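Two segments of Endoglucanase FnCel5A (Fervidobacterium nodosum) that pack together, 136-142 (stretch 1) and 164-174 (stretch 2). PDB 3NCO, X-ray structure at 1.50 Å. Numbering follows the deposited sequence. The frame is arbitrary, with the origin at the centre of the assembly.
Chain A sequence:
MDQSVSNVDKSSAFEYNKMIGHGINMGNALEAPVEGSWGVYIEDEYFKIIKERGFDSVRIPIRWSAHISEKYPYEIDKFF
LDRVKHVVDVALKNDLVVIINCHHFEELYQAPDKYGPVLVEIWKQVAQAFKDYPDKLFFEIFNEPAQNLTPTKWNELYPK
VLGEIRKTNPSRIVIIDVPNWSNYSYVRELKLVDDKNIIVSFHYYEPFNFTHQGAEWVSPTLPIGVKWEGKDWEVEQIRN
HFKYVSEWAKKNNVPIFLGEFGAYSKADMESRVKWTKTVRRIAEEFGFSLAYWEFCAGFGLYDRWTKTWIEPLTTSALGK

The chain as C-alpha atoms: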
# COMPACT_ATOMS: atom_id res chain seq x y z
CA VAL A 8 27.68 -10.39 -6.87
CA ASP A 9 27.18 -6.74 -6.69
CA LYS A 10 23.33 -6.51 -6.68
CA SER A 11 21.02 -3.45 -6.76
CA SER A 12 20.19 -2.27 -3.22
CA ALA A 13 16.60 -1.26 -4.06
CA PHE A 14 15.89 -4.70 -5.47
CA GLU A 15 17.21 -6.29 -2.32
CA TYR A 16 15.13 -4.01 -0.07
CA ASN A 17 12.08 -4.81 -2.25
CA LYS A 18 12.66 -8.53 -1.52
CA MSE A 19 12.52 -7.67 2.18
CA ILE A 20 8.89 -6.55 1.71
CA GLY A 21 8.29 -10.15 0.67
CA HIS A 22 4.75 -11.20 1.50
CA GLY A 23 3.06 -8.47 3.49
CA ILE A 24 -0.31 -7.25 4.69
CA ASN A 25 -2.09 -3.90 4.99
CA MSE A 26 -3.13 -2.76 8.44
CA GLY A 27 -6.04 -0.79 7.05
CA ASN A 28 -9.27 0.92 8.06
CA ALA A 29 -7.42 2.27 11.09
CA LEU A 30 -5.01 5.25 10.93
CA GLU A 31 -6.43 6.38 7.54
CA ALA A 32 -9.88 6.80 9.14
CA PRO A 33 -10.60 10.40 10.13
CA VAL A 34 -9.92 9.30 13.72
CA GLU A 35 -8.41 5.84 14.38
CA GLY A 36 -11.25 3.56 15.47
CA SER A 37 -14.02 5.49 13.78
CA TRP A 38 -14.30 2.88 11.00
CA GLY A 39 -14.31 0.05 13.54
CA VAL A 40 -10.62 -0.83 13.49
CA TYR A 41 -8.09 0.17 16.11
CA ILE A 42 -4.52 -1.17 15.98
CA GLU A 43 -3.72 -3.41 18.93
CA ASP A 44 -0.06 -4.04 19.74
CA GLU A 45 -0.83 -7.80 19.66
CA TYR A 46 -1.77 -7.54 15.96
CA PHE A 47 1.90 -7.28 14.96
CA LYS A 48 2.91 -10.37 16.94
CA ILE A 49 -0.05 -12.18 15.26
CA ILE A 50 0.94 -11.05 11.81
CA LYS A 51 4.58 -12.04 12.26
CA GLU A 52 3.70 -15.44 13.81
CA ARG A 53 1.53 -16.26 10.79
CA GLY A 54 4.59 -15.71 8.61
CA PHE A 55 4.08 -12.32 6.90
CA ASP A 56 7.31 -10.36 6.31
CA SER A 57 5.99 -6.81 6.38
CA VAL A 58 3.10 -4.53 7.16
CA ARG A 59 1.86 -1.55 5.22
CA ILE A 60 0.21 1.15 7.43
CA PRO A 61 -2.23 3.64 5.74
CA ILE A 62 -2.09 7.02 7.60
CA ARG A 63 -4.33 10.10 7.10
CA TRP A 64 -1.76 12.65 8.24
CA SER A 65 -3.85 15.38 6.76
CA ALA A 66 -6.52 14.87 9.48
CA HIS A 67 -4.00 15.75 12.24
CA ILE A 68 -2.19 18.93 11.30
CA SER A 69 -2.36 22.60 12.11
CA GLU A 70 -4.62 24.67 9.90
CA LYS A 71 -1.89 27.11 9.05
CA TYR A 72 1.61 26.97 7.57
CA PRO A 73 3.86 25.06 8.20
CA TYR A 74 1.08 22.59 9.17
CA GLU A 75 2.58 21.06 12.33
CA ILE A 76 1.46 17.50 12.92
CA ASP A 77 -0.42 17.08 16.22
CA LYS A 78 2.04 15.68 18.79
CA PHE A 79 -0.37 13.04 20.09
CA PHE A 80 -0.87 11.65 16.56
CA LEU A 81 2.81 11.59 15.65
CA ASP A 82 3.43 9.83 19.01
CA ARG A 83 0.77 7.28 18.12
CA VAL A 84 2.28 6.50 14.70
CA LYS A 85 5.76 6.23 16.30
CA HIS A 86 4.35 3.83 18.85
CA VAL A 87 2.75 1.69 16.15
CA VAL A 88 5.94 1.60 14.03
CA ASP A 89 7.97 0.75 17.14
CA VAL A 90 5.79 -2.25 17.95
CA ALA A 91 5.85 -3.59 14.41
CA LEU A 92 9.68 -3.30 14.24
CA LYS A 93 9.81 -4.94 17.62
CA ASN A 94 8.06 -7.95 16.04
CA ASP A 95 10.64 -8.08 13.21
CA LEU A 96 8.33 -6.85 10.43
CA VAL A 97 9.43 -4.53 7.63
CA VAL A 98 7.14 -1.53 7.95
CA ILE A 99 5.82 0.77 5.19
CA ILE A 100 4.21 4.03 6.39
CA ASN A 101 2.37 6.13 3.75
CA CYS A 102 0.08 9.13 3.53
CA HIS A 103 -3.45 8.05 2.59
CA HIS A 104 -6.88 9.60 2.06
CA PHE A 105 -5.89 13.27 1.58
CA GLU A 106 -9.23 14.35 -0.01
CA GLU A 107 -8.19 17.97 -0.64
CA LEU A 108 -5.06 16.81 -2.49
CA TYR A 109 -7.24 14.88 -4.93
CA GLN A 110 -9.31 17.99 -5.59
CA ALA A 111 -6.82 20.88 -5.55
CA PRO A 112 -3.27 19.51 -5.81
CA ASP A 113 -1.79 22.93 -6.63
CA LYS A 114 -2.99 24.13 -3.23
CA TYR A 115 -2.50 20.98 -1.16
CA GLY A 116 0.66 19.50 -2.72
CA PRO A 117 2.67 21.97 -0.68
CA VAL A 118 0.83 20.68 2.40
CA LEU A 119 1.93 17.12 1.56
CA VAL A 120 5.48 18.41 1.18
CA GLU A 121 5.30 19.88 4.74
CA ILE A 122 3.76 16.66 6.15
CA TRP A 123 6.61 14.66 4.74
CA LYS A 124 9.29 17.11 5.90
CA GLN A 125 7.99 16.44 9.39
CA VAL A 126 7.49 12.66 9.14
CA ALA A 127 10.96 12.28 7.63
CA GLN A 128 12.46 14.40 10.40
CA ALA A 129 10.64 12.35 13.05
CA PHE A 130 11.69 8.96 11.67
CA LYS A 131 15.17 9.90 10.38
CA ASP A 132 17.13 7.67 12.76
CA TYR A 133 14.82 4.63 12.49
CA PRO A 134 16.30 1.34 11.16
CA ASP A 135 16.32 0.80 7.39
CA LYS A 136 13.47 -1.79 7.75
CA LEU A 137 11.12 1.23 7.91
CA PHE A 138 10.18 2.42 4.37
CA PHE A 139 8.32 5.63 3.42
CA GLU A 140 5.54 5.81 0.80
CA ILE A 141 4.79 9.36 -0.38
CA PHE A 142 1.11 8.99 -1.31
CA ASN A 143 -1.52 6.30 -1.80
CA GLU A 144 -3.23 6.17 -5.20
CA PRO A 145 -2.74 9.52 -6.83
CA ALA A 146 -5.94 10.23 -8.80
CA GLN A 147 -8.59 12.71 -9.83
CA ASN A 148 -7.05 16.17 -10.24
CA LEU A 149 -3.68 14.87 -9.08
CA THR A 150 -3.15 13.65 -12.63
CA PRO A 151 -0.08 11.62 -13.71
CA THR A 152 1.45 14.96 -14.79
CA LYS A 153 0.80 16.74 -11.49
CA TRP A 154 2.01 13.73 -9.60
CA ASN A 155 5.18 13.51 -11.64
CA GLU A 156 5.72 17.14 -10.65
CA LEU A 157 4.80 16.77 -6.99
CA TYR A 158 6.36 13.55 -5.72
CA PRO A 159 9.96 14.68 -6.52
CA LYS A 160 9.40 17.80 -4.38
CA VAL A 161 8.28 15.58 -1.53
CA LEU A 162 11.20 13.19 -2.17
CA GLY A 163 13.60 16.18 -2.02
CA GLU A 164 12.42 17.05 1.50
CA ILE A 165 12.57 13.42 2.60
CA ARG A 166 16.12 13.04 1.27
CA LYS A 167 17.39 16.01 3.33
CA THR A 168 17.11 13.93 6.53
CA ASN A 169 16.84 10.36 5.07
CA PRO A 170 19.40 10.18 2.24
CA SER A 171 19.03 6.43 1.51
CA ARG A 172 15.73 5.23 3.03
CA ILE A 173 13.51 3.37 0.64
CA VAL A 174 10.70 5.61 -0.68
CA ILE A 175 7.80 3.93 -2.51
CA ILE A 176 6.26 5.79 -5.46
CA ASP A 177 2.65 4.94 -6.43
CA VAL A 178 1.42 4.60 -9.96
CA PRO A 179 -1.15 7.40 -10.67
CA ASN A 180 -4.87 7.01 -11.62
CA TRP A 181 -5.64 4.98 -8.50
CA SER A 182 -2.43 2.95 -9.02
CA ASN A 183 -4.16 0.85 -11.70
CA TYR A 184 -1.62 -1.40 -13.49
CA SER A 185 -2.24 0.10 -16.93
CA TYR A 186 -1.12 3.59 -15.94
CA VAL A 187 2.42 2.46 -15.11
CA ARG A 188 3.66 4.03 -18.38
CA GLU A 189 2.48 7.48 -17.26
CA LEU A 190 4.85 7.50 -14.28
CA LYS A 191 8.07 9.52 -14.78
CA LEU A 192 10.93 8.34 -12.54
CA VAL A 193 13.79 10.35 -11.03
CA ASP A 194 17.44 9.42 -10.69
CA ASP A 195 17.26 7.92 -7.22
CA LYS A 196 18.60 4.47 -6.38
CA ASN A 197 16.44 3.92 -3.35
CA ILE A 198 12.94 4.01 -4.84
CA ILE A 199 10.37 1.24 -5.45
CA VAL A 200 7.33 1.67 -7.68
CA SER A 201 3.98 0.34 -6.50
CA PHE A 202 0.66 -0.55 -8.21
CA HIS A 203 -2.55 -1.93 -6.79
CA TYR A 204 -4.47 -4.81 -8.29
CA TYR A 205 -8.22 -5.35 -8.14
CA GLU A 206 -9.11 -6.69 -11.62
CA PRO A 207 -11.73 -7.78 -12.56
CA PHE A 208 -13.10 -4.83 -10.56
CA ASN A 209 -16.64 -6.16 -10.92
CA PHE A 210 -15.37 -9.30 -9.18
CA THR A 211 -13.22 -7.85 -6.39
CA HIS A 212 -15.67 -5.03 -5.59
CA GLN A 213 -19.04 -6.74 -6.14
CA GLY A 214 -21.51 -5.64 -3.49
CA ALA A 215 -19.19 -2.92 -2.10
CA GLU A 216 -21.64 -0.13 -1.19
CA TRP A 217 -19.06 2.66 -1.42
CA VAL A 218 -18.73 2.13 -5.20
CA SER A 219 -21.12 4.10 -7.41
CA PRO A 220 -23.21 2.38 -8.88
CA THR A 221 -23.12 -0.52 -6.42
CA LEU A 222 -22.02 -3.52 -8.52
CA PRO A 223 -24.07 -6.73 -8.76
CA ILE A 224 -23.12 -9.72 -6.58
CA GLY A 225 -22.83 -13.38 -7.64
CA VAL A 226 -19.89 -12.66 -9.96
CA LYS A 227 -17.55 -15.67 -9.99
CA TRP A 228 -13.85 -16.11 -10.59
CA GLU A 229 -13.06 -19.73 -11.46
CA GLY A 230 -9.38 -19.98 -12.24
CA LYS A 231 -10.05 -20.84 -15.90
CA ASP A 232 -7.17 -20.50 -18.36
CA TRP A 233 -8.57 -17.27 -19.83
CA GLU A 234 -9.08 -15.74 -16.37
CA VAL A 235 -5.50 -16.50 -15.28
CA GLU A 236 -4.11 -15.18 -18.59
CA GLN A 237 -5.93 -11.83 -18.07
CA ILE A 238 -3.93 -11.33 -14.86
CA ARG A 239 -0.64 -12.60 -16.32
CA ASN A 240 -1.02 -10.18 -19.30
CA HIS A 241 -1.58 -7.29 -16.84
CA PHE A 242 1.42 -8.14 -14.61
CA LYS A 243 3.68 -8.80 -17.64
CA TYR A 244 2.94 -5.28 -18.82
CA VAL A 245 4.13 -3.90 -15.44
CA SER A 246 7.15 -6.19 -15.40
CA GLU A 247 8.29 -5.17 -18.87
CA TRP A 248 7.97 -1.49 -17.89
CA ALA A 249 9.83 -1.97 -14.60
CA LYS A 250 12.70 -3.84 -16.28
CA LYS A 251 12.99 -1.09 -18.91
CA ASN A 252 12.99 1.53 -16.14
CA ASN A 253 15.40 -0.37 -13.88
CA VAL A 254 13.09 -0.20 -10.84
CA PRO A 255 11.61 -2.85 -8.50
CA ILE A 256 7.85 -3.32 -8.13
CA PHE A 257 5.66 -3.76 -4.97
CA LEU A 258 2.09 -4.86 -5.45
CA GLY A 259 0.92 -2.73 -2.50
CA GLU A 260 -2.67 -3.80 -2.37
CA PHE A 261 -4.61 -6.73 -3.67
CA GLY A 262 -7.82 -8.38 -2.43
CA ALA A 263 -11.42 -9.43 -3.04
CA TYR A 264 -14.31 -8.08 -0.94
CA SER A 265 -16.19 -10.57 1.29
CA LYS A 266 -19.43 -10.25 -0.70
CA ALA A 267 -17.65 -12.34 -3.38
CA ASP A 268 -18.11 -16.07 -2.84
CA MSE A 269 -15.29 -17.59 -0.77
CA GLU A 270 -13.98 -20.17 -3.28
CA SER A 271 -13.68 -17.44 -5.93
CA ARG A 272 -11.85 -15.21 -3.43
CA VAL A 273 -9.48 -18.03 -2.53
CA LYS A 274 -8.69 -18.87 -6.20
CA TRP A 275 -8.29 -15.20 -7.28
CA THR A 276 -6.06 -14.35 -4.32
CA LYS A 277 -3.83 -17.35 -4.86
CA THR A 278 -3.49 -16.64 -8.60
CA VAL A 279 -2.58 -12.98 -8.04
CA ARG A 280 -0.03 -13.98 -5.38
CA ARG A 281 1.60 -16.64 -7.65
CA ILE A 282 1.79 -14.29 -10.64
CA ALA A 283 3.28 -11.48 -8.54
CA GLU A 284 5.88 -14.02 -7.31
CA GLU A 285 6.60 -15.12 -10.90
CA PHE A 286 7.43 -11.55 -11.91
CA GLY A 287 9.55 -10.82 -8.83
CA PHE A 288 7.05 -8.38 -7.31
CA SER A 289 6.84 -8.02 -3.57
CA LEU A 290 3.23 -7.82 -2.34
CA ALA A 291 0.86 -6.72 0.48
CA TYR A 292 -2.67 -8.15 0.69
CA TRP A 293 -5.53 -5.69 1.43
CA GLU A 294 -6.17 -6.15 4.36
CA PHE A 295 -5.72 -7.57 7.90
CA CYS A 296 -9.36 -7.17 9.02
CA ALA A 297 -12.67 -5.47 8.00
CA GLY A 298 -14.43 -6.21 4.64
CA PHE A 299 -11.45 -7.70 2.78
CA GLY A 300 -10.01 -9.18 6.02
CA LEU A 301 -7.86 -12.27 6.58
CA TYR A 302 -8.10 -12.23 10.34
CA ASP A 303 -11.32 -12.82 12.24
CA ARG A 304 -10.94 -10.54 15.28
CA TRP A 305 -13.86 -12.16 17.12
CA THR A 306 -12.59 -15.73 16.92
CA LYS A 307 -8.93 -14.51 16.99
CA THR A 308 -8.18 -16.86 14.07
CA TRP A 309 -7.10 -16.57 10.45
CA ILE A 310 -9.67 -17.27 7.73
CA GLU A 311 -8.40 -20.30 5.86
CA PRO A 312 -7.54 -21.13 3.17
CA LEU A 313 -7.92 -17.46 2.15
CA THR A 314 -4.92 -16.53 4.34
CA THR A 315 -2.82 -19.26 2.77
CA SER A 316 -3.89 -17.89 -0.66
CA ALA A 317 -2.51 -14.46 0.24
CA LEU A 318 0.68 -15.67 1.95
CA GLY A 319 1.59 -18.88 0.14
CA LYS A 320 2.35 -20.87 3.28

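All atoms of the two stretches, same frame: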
# COMPACT_ATOMS: atom_id res chain seq x y z
N LYS A 136 14.61 -0.88 7.94
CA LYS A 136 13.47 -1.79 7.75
C LYS A 136 12.15 -1.01 7.82
O LYS A 136 11.11 -1.59 7.66
CB LYS A 136 13.48 -2.90 8.81
CG LYS A 136 14.55 -3.94 8.51
CD LYS A 136 14.92 -4.68 9.78
CE LYS A 136 16.13 -5.62 9.47
NZ LYS A 136 16.66 -6.19 10.73
N LEU A 137 12.24 0.29 8.12
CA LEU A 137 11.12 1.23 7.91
C LEU A 137 11.28 1.92 6.54
O LEU A 137 12.29 2.62 6.32
CB LEU A 137 11.09 2.33 8.97
CG LEU A 137 10.02 3.42 8.79
CD1 LEU A 137 8.57 2.85 8.95
CD2 LEU A 137 10.29 4.58 9.76
N PHE A 138 10.25 1.78 5.71
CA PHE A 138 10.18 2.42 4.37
C PHE A 138 9.13 3.52 4.36
O PHE A 138 8.11 3.39 5.07
CB PHE A 138 9.73 1.39 3.30
CG PHE A 138 10.68 0.24 3.10
CD1 PHE A 138 11.89 0.17 3.73
CD2 PHE A 138 10.36 -0.74 2.17
CE1 PHE A 138 12.73 -0.97 3.56
CE2 PHE A 138 11.19 -1.84 1.95
CZ PHE A 138 12.38 -1.97 2.66
N PHE A 139 9.35 4.59 3.57
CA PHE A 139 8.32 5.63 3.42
C PHE A 139 7.56 5.42 2.11
O PHE A 139 8.11 4.82 1.18
CB PHE A 139 8.96 7.01 3.32
CG PHE A 139 9.66 7.44 4.58
CD1 PHE A 139 9.36 6.78 5.78
CD2 PHE A 139 10.56 8.54 4.59
CE1 PHE A 139 9.97 7.12 6.96
CE2 PHE A 139 11.18 8.94 5.79
CZ PHE A 139 10.87 8.25 7.00
N GLU A 140 6.32 5.92 2.02
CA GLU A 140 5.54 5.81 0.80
C GLU A 140 4.77 7.11 0.61
O GLU A 140 3.82 7.35 1.34
CB GLU A 140 4.56 4.64 0.94
CG GLU A 140 3.68 4.53 -0.34
CD GLU A 140 2.66 3.40 -0.32
OE1 GLU A 140 2.55 2.72 0.72
OE2 GLU A 140 1.97 3.21 -1.33
N ILE A 141 5.24 7.97 -0.31
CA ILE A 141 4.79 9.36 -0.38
C ILE A 141 3.28 9.57 -0.36
O ILE A 141 2.76 10.34 0.46
CB ILE A 141 5.36 10.05 -1.61
CG1 ILE A 141 6.87 10.19 -1.36
CG2 ILE A 141 4.81 11.51 -1.74
CD1 ILE A 141 7.65 10.61 -2.63
N PHE A 142 2.57 8.84 -1.24
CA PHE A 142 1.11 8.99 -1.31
C PHE A 142 0.43 7.77 -1.89
O PHE A 142 0.91 7.19 -2.87
CB PHE A 142 0.70 10.27 -2.05
CG PHE A 142 -0.74 10.64 -1.85
CD1 PHE A 142 -1.25 10.94 -0.57
CD2 PHE A 142 -1.60 10.62 -2.95
CE1 PHE A 142 -2.62 11.23 -0.41
CE2 PHE A 142 -2.95 10.95 -2.80
CZ PHE A 142 -3.46 11.25 -1.55
N GLU A 164 12.47 16.76 0.06
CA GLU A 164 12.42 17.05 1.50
C GLU A 164 12.73 15.80 2.32
O GLU A 164 13.43 15.87 3.34
CB GLU A 164 11.05 17.60 1.88
CG GLU A 164 10.87 19.05 1.41
CD GLU A 164 11.84 20.00 2.10
OE1 GLU A 164 12.25 19.75 3.25
OE2 GLU A 164 12.20 21.01 1.47
N ILE A 165 12.21 14.65 1.90
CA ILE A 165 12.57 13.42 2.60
C ILE A 165 14.08 13.19 2.60
O ILE A 165 14.67 12.84 3.65
CB ILE A 165 11.84 12.19 1.97
CG1 ILE A 165 10.31 12.28 2.20
CG2 ILE A 165 12.44 10.83 2.46
CD1 ILE A 165 9.46 11.24 1.41
N ARG A 166 14.70 13.37 1.44
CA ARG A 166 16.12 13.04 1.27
C ARG A 166 17.07 13.92 2.09
O ARG A 166 18.22 13.53 2.29
CB ARG A 166 16.47 13.02 -0.23
CG ARG A 166 15.89 11.84 -0.92
CD ARG A 166 16.79 10.67 -0.88
NE ARG A 166 16.18 9.49 -1.52
CZ ARG A 166 15.65 8.45 -0.88
NH1 ARG A 166 15.61 8.36 0.43
NH2 ARG A 166 15.15 7.48 -1.61
N LYS A 167 16.58 15.08 2.54
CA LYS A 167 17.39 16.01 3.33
C LYS A 167 17.81 15.34 4.66
O LYS A 167 18.94 15.52 5.12
CB LYS A 167 16.63 17.31 3.61
CG LYS A 167 16.60 18.25 2.42
CD LYS A 167 15.92 19.55 2.76
CE LYS A 167 15.84 20.44 1.54
NZ LYS A 167 15.10 21.69 1.91
N THR A 168 16.89 14.59 5.25
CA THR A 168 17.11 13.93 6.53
C THR A 168 17.28 12.40 6.42
O THR A 168 17.81 11.76 7.33
CB THR A 168 15.93 14.21 7.50
OG1 THR A 168 14.69 13.91 6.86
CG2 THR A 168 15.94 15.67 7.98
N ASN A 169 16.82 11.82 5.31
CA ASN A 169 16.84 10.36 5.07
C ASN A 169 17.45 10.12 3.67
O ASN A 169 16.72 9.90 2.68
CB ASN A 169 15.42 9.78 5.10
CG ASN A 169 14.78 9.85 6.47
OD1 ASN A 169 14.72 8.86 7.18
ND2 ASN A 169 14.31 11.04 6.86
N PRO A 170 18.78 10.23 3.57
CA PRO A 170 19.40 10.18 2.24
C PRO A 170 19.23 8.86 1.48
O PRO A 170 19.26 8.87 0.24
CB PRO A 170 20.88 10.45 2.49
CG PRO A 170 21.07 10.45 3.92
CD PRO A 170 19.76 10.47 4.64
N SER A 171 19.06 7.74 2.20
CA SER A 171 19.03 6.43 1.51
C SER A 171 17.79 5.57 1.77
O SER A 171 17.65 4.48 1.18
CB SER A 171 20.30 5.63 1.87
OG SER A 171 20.33 5.36 3.28
N ARG A 172 16.91 6.02 2.68
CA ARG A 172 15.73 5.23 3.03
C ARG A 172 14.91 4.94 1.80
O ARG A 172 14.72 5.81 0.93
CB ARG A 172 14.84 5.94 4.05
CG ARG A 172 13.80 4.98 4.69
CD ARG A 172 12.96 5.71 5.75
NE ARG A 172 13.84 6.22 6.83
CZ ARG A 172 14.40 5.47 7.79
NH1 ARG A 172 14.15 4.15 7.87
NH2 ARG A 172 15.20 6.05 8.67
N ILE A 173 14.40 3.72 1.74
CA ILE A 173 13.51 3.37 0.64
C ILE A 173 12.26 4.28 0.62
O ILE A 173 11.59 4.44 1.65
CB ILE A 173 13.10 1.93 0.71
CG1 ILE A 173 14.31 1.02 0.42
CG2 ILE A 173 11.94 1.67 -0.28
CD1 ILE A 173 14.79 1.03 -1.01
N VAL A 174 11.94 4.86 -0.54
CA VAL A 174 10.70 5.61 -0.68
C VAL A 174 9.92 4.95 -1.81
O VAL A 174 10.46 4.74 -2.93
CB VAL A 174 11.00 7.09 -1.01
CG1 VAL A 174 9.68 7.89 -1.43
CG2 VAL A 174 11.74 7.71 0.18

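How do the two backbones meet? Leu-137, Phe-138 and Phe-139 lie in a strand, and the end of stretch 2 comes alongside it in parallel, with Phe-139 paired to Val-174 at a CA–CA distance of 4.7 Å. The amide of Phe-139 is satisfied by the carbonyl of Ile-173, N to O 3.0 Å, at a nearly straight 159°. The carbonyl oxygen of the same Phe-139 lies 3.3 Å from CA of the next residue of stretch 2, Val-174, a CA-H...O contact of the kind common between neighbouring strands. Phe-139 and Val-174 put their side chains on the same face of the sheet, where they help to cover the helix.

What satisfies the polar groups of Arg-172, a charged residue that is nevertheless buried? Its NH1 donates to the carbonyl oxygen of Leu-137, 2.9 Å away at 165°, so the guanidinium of Arg-172 satisfies a main-chain acceptor of the strand. The acceptor lies near the plane of the group, at its edge, as the N-H directions require. On its other flank, NE of Arg-172 donates to OD1 of Asn-169 at 2.8 Å, and NH2 of Arg-172 reaches the same OD1 at 3.2 Å. Asn-169 thus supplies a neutral acceptor from within stretch 2, on the same guanidinium that makes the bond across the contact. Both NH1 and NH2 have further acceptors elsewhere in the structure, so all three guanidinium nitrogens are engaged.

What keeps the loop before Val-174 in shape? Much of the answer is Arg-166, whose CA-to-CB bond points away from stretch 1 but whose guanidinium gathers loop carbonyls. NH1 of Arg-166 donates to O of Arg-172 at 2.7 Å and to O of Asn-169 at 2.9 Å, while NH2 of Arg-166 also reaches O of Arg-172 at 3.1 Å. These bonds tie Arg-166 to the segment that leads into Val-174. The amide of Asn-169 is satisfied in turn by the carbonyl of Ile-165, N to O 2.9 Å, and its ND2 makes a weak bond of 2.9 Å to OG1 of Thr-168 as well as a bond elsewhere in the structure.

What fills the space between these polar links? Phe-139 contributes most, with 118 Å² covered by stretch 2. CD of Arg-172 sits over one face of the Phe-139 ring, 3.4 Å from its centroid and 10° off the normal, so the aliphatic part of the arginine packs on the aromatic surface while its nitrogens bond beyond. At the ring edge, CG2 of Ile-165 approaches CD2 of Phe-139 to 3.6 Å. The Phe-138 ring receives CB of Ile-173 over one face, 3.9 Å from the centroid. Ile-141 extends the apolar patch, its CD1 lying 3.6 Å from CG1 of Val-174 and its CG1 3.9 Å from CD1 of Ile-165. These branched side chains offer no polar groups needing partners, which suits them to a buried seam.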